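Secreted protein ASP-2 (Necator americanus, PDB 1U53) is a secreted hookworm protein of the pathogenesis-related-1 (CAP) family and a vaccine antigen for human hookworm infection, its molecular role not firmly established. Local coordinates at residues K68-K73 against E151-M156; T136-Q141 against C161-A166. One frame throughout, in Å; residues are numbered along the deposited sequence.

Contact 1: residues K68-K73 against E151-M156; sequences KQCVFK and EACSNM
Cys70 and Cys153 join the loop that follows helix 57-67 to the turn just after strand 145-152 through a disulfide, SG to SG 2.1 Å, with a torsion of -86° about the S-S bond, close to the relaxed value. Cys70 lies just past the helix with positive phi. A salt bridge flanks the covalent link: Lys68 NZ reaches Glu151 OE1 at 2.9 Å on the syn side of the carboxylate, 28° out of its plane, the two side chains crossing at about a right angle. The same ammonium is also hydrogen-bonded to Tyr149 OH. Glu151 OE2 accepts a hydrogen bond from a water at 2.8 Å, and the same water donates a second one to Lys68 O at 2.7 Å, so both carboxylate oxygens have partners and the water ties side chain to backbone. Glu151 CG, anti to its backbone N (chi1 -180°), rests 3.7 Å from Cys70 SG. Beyond the disulfide the contact is van der Waals packing around Met156: Met156 CE lies 3.4 Å from the carbonyl Cys70 O, and Met156 SD is 4.4 Å from Phe72 CB. The turn is closed by Cys153 N, hydrogen-bonded to Met156 O at 2.9 Å, while Cys153 O accepts from Ser93 OG. Covalent closure thus sits between a partly exposed ion pair and a buried thioether, a chemistry suited to a secreted protein in an oxidising medium.

Contact 2: residues T136-Q141 against C161-A166; sequences TQMVWQ and CQYGPA
Gln137 sets its CG over one face of the Tyr163 ring, where helix 133-138 packs on strand 157-164 of the central sheet in the alpha-beta-alpha sandwich of the CAP fold. This is the tight part of the contact. Gln137 CG, anti to the backbone N (chi1 177°), is the atom over the ring and makes a CH-pi interaction 3.5 Å from the ring centroid, its direction 17° off the ring normal. The side chains of Gln137 and Tyr163 slide past each other in opposite directions, and amide and ring planes lie only 7° apart. Gln137 CD comes within 3.5 Å of Tyr163 CB, so the amide sits over the root of the tyrosine. At the far end of the ring Met138 CG approaches Tyr163 OH at 3.9 Å; that hydroxyl is hydrogen-bonded to His24 and Asn86, and Trp108 of helix 97-109 also packs against the tyrosine. Toward Ala166 the fit slackens. Past the end of the strand the chain turns, and Trp140 NE1 stands 4.1 Å from Ala166 O without bonding to it directly. A water bridges this side, donating a hydrogen bond to Ala166 O at 2.8 Å and accepting a weak one from Trp140 NE1 at 3.2 Å. Thr136 O lies in the plane of the Trp140 indole at its edge, 3.6 Å from CE3 of Trp140.

Overall arrangement
From the N terminus the chain runs through helices 14-32 and 57-67 into segment 68-73, the first half of contact 1. Strand 84-90, helix 97-109 and later short helices follow, until helix 133-138 opens contact 2. Strand 145-152 then ends in segment 151-156, closing the long loop of contact 1, and the neighbouring antiparallel strand 157-164 returns to close the shorter loop of contact 2. The segments alternate, so the two loops cross. Contact 1 fastens the loop after helix 57-67 to the turn between strands 145-152 and 157-164 at the periphery; contact 2 joins helix to strand near the centre of the chain. Their centres are about 22 Å apart and they do not touch.

Contact 1: residues K68-K73 against E151-M156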
loop_
_atom_site.group_PDB
_atom_site.type_symbol
_atom_site.label_atom_id
_atom_site.label_comp_id
_atom_site.label_asym_id
_atom_site.label_seq_id
_atom_site.Cartn_x
_atom_site.Cartn_y
_atom_site.Cartn_z
ATOM N N LYS A 68 1.190 -18.135 1.914
ATOM C CA LYS A 68 1.658 -19.523 1.964
ATOM C C LYS A 68 0.658 -20.514 1.383
ATOM O O LYS A 68 1.030 -21.648 1.059
ATOM C CB LYS A 68 1.961 -19.933 3.407
ATOM C CG LYS A 68 3.236 -19.282 3.933
ATOM C CD LYS A 68 4.415 -19.957 3.295
ATOM C CE LYS A 68 5.722 -19.710 4.030
ATOM N NZ LYS A 68 6.874 -20.085 3.155
ATOM N N GLN A 69 -0.623 -20.144 1.288
ATOM C CA GLN A 69 -1.600 -21.076 0.696
ATOM C C GLN A 69 -1.498 -21.196 -0.826
ATOM O O GLN A 69 -2.058 -22.126 -1.424
ATOM C CB GLN A 69 -3.012 -20.655 1.045
ATOM C CG GLN A 69 -3.293 -20.537 2.518
ATOM C CD GLN A 69 -4.652 -19.925 2.778
ATOM O OE1 GLN A 69 -5.689 -20.418 2.276
ATOM N NE2 GLN A 69 -4.678 -18.861 3.567
ATOM N N CYS A 70 -0.797 -20.252 -1.467
ATOM C CA CYS A 70 -0.492 -20.318 -2.891
ATOM C C CYS A 70 -1.767 -20.399 -3.743
ATOM O O CYS A 70 -1.825 -21.119 -4.723
ATOM C CB CYS A 70 0.463 -21.492 -3.185
ATOM S SG CYS A 70 2.152 -21.077 -2.673
ATOM N N VAL A 71 -2.790 -19.669 -3.307
ATOM C CA VAL A 71 -4.026 -19.440 -4.062
ATOM C C VAL A 71 -4.152 -17.926 -4.165
ATOM O O VAL A 71 -4.083 -17.208 -3.152
ATOM C CB VAL A 71 -5.246 -19.982 -3.350
ATOM C CG1 VAL A 71 -6.475 -19.743 -4.209
ATOM C CG2 VAL A 71 -5.073 -21.515 -3.102
ATOM N N PHE A 72 -4.282 -17.441 -5.388
ATOM C CA PHE A 72 -4.416 -15.986 -5.594
ATOM C C PHE A 72 -5.822 -15.560 -5.173
ATOM O O PHE A 72 -6.770 -15.654 -5.966
ATOM C CB PHE A 72 -4.192 -15.661 -7.075
ATOM C CG PHE A 72 -4.163 -14.172 -7.387
ATOM C CD1 PHE A 72 -3.077 -13.383 -7.030
ATOM C CD2 PHE A 72 -5.226 -13.560 -8.026
ATOM C CE1 PHE A 72 -3.079 -12.025 -7.328
ATOM C CE2 PHE A 72 -5.222 -12.188 -8.339
ATOM C CZ PHE A 72 -4.160 -11.419 -7.966
ATOM N N LYS A 73 -5.970 -15.107 -3.925
ATOM C CA LYS A 73 -7.297 -14.775 -3.421
ATOM C C LYS A 73 -7.162 -13.897 -2.196
ATOM O O LYS A 73 -6.311 -14.123 -1.336
ATOM C CB LYS A 73 -8.054 -16.066 -3.027
ATOM C CG LYS A 73 -9.563 -15.834 -2.831
ATOM C CD LYS A 73 -10.230 -17.054 -2.182
ATOM C CE LYS A 73 -11.738 -16.806 -2.006
ATOM N NZ LYS A 73 -12.352 -16.224 -3.238
ATOM N N GLU A 151 5.845 -15.244 -1.615
ATOM C CA GLU A 151 5.987 -16.699 -1.620
ATOM C C GLU A 151 6.278 -17.199 -3.012
ATOM O O GLU A 151 5.578 -16.852 -3.953
ATOM C CB GLU A 151 4.690 -17.347 -1.128
ATOM C CG GLU A 151 4.712 -18.901 -1.073
ATOM C CD GLU A 151 5.624 -19.510 -0.014
ATOM O OE1 GLU A 151 6.383 -18.781 0.648
ATOM O OE2 GLU A 151 5.616 -20.776 0.117
ATOM N N ALA A 152 7.275 -18.084 -3.134
ATOM C CA ALA A 152 7.538 -18.715 -4.415
ATOM C C ALA A 152 6.715 -19.962 -4.480
ATOM O O ALA A 152 7.132 -21.011 -3.961
ATOM C CB ALA A 152 9.007 -19.074 -4.540
ATOM N N CYS A 153 5.542 -19.867 -5.101
ATOM C CA CYS A 153 4.669 -21.012 -5.210
ATOM C C CYS A 153 5.079 -21.821 -6.413
ATOM O O CYS A 153 5.979 -21.431 -7.164
ATOM C CB CYS A 153 3.232 -20.553 -5.378
ATOM S SG CYS A 153 2.629 -19.576 -4.015
ATOM N N SER A 154 4.411 -22.941 -6.634
ATOM C CA SER A 154 4.851 -23.826 -7.716
ATOM C C SER A 154 4.784 -23.122 -9.067
ATOM O O SER A 154 5.710 -23.243 -9.889
ATOM C CB SER A 154 4.002 -25.096 -7.737
ATOM O OG SER A 154 4.185 -25.805 -6.520
ATOM N N ASN A 155 3.710 -22.369 -9.291
ATOM C CA ASN A 155 3.470 -21.743 -10.589
ATOM C C ASN A 155 3.291 -20.236 -10.608
ATOM O O ASN A 155 2.893 -19.683 -11.633
ATOM C CB ASN A 155 2.263 -22.392 -11.274
ATOM C CG ASN A 155 2.592 -23.769 -11.809
ATOM O OD1 ASN A 155 3.693 -24.281 -11.595
ATOM N ND2 ASN A 155 1.662 -24.363 -12.521
ATOM N N MET A 156 3.594 -19.571 -9.498
ATOM C CA MET A 156 3.528 -18.115 -9.457
ATOM C C MET A 156 4.396 -17.617 -8.317
ATOM O O MET A 156 4.654 -18.346 -7.354
ATOM C CB MET A 156 2.093 -17.608 -9.216
ATOM C CG MET A 156 1.525 -18.052 -7.844
ATOM S SD MET A 156 -0.106 -17.301 -7.597
ATOM C CE MET A 156 -0.633 -18.296 -6.208
HETATM O O HOH W 1 3.465 -22.497 0.448
#

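Contact 2: residues T136-Q141 against C161-A166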
loop_
_atom_site.group_PDB
_atom_site.type_symbol
_atom_site.label_atom_id
_atom_site.label_comp_id
_atom_site.label_asym_id
_atom_site.label_seq_id
_atom_site.Cartn_x
_atom_site.Cartn_y
_atom_site.Cartn_z
ATOM N N THR A 136 -5.620 3.038 -3.761
ATOM C CA THR A 136 -6.224 3.815 -2.664
ATOM C C THR A 136 -5.811 3.226 -1.310
ATOM O O THR A 136 -5.700 3.943 -0.324
ATOM C CB THR A 136 -7.770 3.879 -2.775
ATOM O OG1 THR A 136 -8.293 2.541 -2.810
ATOM C CG2 THR A 136 -8.164 4.586 -4.023
ATOM N N GLN A 137 -5.600 1.902 -1.245
ATOM C CA GLN A 137 -5.085 1.354 -0.000
ATOM C C GLN A 137 -3.613 1.776 0.258
ATOM O O GLN A 137 -3.236 2.077 1.378
ATOM C CB GLN A 137 -5.291 -0.176 0.066
ATOM C CG GLN A 137 -4.700 -0.820 1.309
ATOM C CD GLN A 137 -5.324 -0.327 2.650
ATOM O OE1 GLN A 137 -4.838 0.653 3.286
ATOM N NE2 GLN A 137 -6.341 -1.043 3.114
ATOM N N MET A 138 -2.790 1.838 -0.799
ATOM C CA MET A 138 -1.404 2.199 -0.567
ATOM C C MET A 138 -1.320 3.614 0.011
ATOM O O MET A 138 -0.426 3.887 0.800
ATOM C CB MET A 138 -0.603 2.188 -1.876
ATOM C CG MET A 138 -0.248 0.783 -2.304
ATOM S SD MET A 138 0.795 0.803 -3.809
ATOM C CE MET A 138 2.366 1.276 -3.041
ATOM N N VAL A 139 -2.180 4.538 -0.454
ATOM C CA VAL A 139 -2.095 5.926 0.002
ATOM C C VAL A 139 -3.203 6.349 0.976
ATOM O O VAL A 139 -3.475 7.540 1.119
ATOM C CB VAL A 139 -2.031 6.931 -1.190
ATOM C CG1 VAL A 139 -0.803 6.593 -2.142
ATOM C CG2 VAL A 139 -3.359 6.929 -2.009
ATOM N N TRP A 140 -3.833 5.368 1.639
ATOM C CA TRP A 140 -4.869 5.668 2.623
ATOM C C TRP A 140 -4.236 6.388 3.830
ATOM O O TRP A 140 -3.317 5.875 4.460
ATOM C CB TRP A 140 -5.523 4.358 3.064
ATOM C CG TRP A 140 -6.849 4.578 3.750
ATOM C CD1 TRP A 140 -7.105 4.614 5.081
ATOM C CD2 TRP A 140 -8.105 4.738 3.080
ATOM N NE1 TRP A 140 -8.480 4.783 5.292
ATOM C CE2 TRP A 140 -9.098 4.899 4.079
ATOM C CE3 TRP A 140 -8.479 4.795 1.734
ATOM C CZ2 TRP A 140 -10.451 5.100 3.754
ATOM C CZ3 TRP A 140 -9.805 4.996 1.405
ATOM C CH2 TRP A 140 -10.784 5.149 2.418
ATOM N N GLN A 141 -4.723 7.593 4.122
ATOM C CA GLN A 141 -4.052 8.488 5.060
ATOM C C GLN A 141 -3.835 7.805 6.384
ATOM O O GLN A 141 -2.748 7.921 6.970
ATOM C CB GLN A 141 -4.899 9.737 5.216
ATOM C CG GLN A 141 -4.508 10.582 6.417
ATOM C CD GLN A 141 -5.443 11.729 6.528
ATOM O OE1 GLN A 141 -5.520 12.525 5.631
ATOM N NE2 GLN A 141 -6.170 11.811 7.639
ATOM N N CYS A 161 0.405 -7.918 0.629
ATOM C CA CYS A 161 0.655 -6.927 1.689
ATOM C C CYS A 161 -0.618 -6.693 2.503
ATOM O O CYS A 161 -1.714 -6.686 1.933
ATOM C CB CYS A 161 1.041 -5.573 1.097
ATOM S SG CYS A 161 2.760 -5.537 0.513
ATOM N N GLN A 162 -0.490 -6.543 3.814
ATOM C CA GLN A 162 -1.664 -6.139 4.596
ATOM C C GLN A 162 -1.371 -4.795 5.269
ATOM O O GLN A 162 -0.227 -4.399 5.397
ATOM C CB GLN A 162 -2.114 -7.233 5.588
ATOM C CG GLN A 162 -2.769 -8.376 4.819
ATOM C CD GLN A 162 -3.047 -9.643 5.633
ATOM O OE1 GLN A 162 -2.789 -9.671 6.831
ATOM N NE2 GLN A 162 -3.604 -10.689 4.976
ATOM N N TYR A 163 -2.442 -4.130 5.719
ATOM C CA TYR A 163 -2.438 -2.683 5.984
ATOM C C TYR A 163 -3.272 -2.403 7.236
ATOM O O TYR A 163 -4.483 -2.763 7.270
ATOM C CB TYR A 163 -3.134 -2.002 4.794
ATOM C CG TYR A 163 -2.317 -2.088 3.529
ATOM C CD1 TYR A 163 -1.409 -1.083 3.208
ATOM C CD2 TYR A 163 -2.489 -3.142 2.635
ATOM C CE1 TYR A 163 -0.637 -1.184 2.018
ATOM C CE2 TYR A 163 -1.724 -3.240 1.432
ATOM C CZ TYR A 163 -0.854 -2.252 1.124
ATOM O OH TYR A 163 -0.108 -2.399 -0.028
ATOM N N GLY A 164 -2.648 -1.778 8.241
ATOM C CA GLY A 164 -3.306 -1.425 9.548
ATOM C C GLY A 164 -3.370 0.065 9.752
ATOM O O GLY A 164 -2.333 0.674 9.697
ATOM N N PRO A 165 -4.429 0.543 10.431
ATOM C CA PRO A 165 -5.800 0.141 10.156
ATOM C C PRO A 165 -6.176 -0.022 8.714
ATOM O O PRO A 165 -5.566 0.601 7.841
ATOM C CB PRO A 165 -6.678 1.190 10.832
ATOM C CG PRO A 165 -5.798 2.149 11.449
ATOM C CD PRO A 165 -4.343 1.824 11.163
ATOM N N ALA A 166 -7.199 -0.829 8.473
ATOM C CA ALA A 166 -7.667 -1.055 7.094
ATOM C C ALA A 166 -8.109 0.232 6.388
ATOM O O ALA A 166 -8.743 1.105 7.000
ATOM C CB ALA A 166 -8.816 -2.054 7.050
HETATM O O HOH W 2 -8.373 3.540 8.250
#